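PDB 2GPC: iron superoxide dismutase from Trypanosoma cruzi, which probably catalyses the dismutation of superoxide radicals to molecular oxygen and hydrogen peroxide at an iron centre, as other iron superoxide dismutases do. Local coordinates for residues A[86-90]-A[182-187]. Residues are numbered along the deposited sequence.
Sequences GGGEP and WNVVNW
This is a loop packed on a weakly helical turn: glycine-rich residues 86-90, in the loop from helix 63-80 to helix 92-102, lie against the connection between helix 174-184 and helix 187-193, the last of this superoxide dismutase fold. Neither segment forms a strand; the CA atoms come closest at Gly87 and Asn183, 4.1 Å apart.

Gly87 N donates a nearly straight hydrogen bond to Val185 O (2.9 Å, 168°). Gly87 CA also sits 3.2 Å from Trp182 O and 3.4 Å from Asn183 O, two CA-H...O contacts with these carbonyls. Such closeness needs bare glycine at two positions: a CB on Gly86 would clash with Val185 O and one on Gly87 with Asn183 O. The backbone of Gly87 (89/-175) by itself requires glycine, since a CB would jam against the preceding carbonyl O; at Gly88 (66/-158) positive phi merely favours it.

Trp187 (chi1 m, chi2 114°) closes the other end. Its NE1 donates to Gly88 O at 3.0 Å, while Pro90 lies over the indole face, Pro90 CD standing 3.9 Å from the centroid of the six-membered ring in a CH-pi contact. Water 1 bridges Gly88 N and Asn183 ND2 (2.9 Å to each); water 2 donates to Gly88 O (2.7 Å) and Trp182 O (2.8 Å).

Asn186 holds the N-cap position of helix 187-193, its OD1 making a weak hydrogen bond to Asn189 N. Around this joint, Trp187 and Pro90 both pack on Ile98 of helix 92-102, and Trp182 reaches helix 105-118, where its NE1 hydrogen-bonds Thr113 OG1.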
# COMPACT_ATOMS: atom_id res chain seq x y z
N GLY A 86 9.15 -11.49 23.55
CA GLY A 86 9.19 -12.50 22.51
C GLY A 86 10.52 -12.44 21.79
O GLY A 86 11.52 -11.98 22.34
N GLY A 87 10.52 -12.89 20.54
CA GLY A 87 11.72 -12.94 19.73
C GLY A 87 12.46 -14.25 19.89
O GLY A 87 11.99 -15.17 20.55
N GLY A 88 13.63 -14.34 19.27
CA GLY A 88 14.44 -15.54 19.31
C GLY A 88 13.77 -16.70 18.60
O GLY A 88 12.90 -16.49 17.75
N GLU A 89 14.17 -17.91 18.94
CA GLU A 89 13.66 -19.13 18.30
C GLU A 89 12.61 -19.77 19.19
O GLU A 89 12.71 -19.69 20.41
CB GLU A 89 14.80 -20.13 18.07
CG GLU A 89 15.83 -19.65 17.06
CD GLU A 89 16.65 -20.78 16.45
OE1 GLU A 89 16.31 -21.97 16.65
OE2 GLU A 89 17.65 -20.47 15.75
N PRO A 90 11.61 -20.41 18.59
CA PRO A 90 10.62 -21.14 19.38
C PRO A 90 11.24 -22.43 19.93
O PRO A 90 12.26 -22.88 19.40
CB PRO A 90 9.51 -21.45 18.38
CG PRO A 90 10.17 -21.49 17.07
CD PRO A 90 11.35 -20.52 17.14
N TRP A 182 11.10 -9.84 13.96
CA TRP A 182 11.67 -11.09 14.47
C TRP A 182 12.06 -10.98 15.93
O TRP A 182 11.97 -11.96 16.67
CB TRP A 182 12.86 -11.57 13.63
CG TRP A 182 12.49 -12.08 12.27
CD1 TRP A 182 12.90 -11.58 11.08
CD2 TRP A 182 11.64 -13.20 11.97
NE1 TRP A 182 12.36 -12.31 10.05
CE2 TRP A 182 11.58 -13.31 10.57
CE3 TRP A 182 10.92 -14.12 12.75
CZ2 TRP A 182 10.83 -14.29 9.93
CZ3 TRP A 182 10.18 -15.09 12.11
CH2 TRP A 182 10.14 -15.17 10.71
N ASN A 183 12.46 -9.79 16.36
CA ASN A 183 12.83 -9.56 17.75
C ASN A 183 11.64 -9.51 18.69
O ASN A 183 11.83 -9.51 19.90
CB ASN A 183 13.64 -8.26 17.90
CG ASN A 183 15.04 -8.37 17.33
OD1 ASN A 183 15.68 -7.35 17.03
ND2 ASN A 183 15.53 -9.59 17.18
N VAL A 184 10.42 -9.44 18.15
CA VAL A 184 9.22 -9.38 18.98
C VAL A 184 8.17 -10.46 18.71
O VAL A 184 7.08 -10.41 19.28
CB VAL A 184 8.54 -7.97 18.91
CG1 VAL A 184 9.47 -6.91 19.47
CG2 VAL A 184 8.10 -7.63 17.50
N VAL A 185 8.49 -11.46 17.90
CA VAL A 185 7.51 -12.53 17.60
C VAL A 185 7.07 -13.22 18.88
O VAL A 185 7.89 -13.61 19.69
CB VAL A 185 8.08 -13.61 16.64
CG1 VAL A 185 7.11 -14.81 16.51
CG2 VAL A 185 8.35 -13.04 15.30
N ASN A 186 5.76 -13.36 19.04
CA ASN A 186 5.16 -13.98 20.21
C ASN A 186 4.94 -15.47 19.94
O ASN A 186 3.86 -15.89 19.52
CB ASN A 186 3.83 -13.27 20.53
CG ASN A 186 3.25 -13.69 21.85
OD1 ASN A 186 3.69 -14.66 22.46
ND2 ASN A 186 2.23 -12.96 22.30
N TRP A 187 5.98 -16.27 20.19
CA TRP A 187 5.88 -17.72 20.00
C TRP A 187 4.81 -18.35 20.90
O TRP A 187 4.25 -19.38 20.55
CB TRP A 187 7.24 -18.40 20.20
CG TRP A 187 8.24 -17.92 19.21
CD1 TRP A 187 9.36 -17.21 19.47
CD2 TRP A 187 8.16 -18.04 17.78
NE1 TRP A 187 10.02 -16.91 18.30
CE2 TRP A 187 9.30 -17.41 17.24
CE3 TRP A 187 7.26 -18.66 16.90
CZ2 TRP A 187 9.56 -17.36 15.87
CZ3 TRP A 187 7.51 -18.60 15.54
CH2 TRP A 187 8.65 -17.97 15.04
O HOH W 1 15.34 -12.07 18.58
O HOH W 2 12.47 -14.63 15.91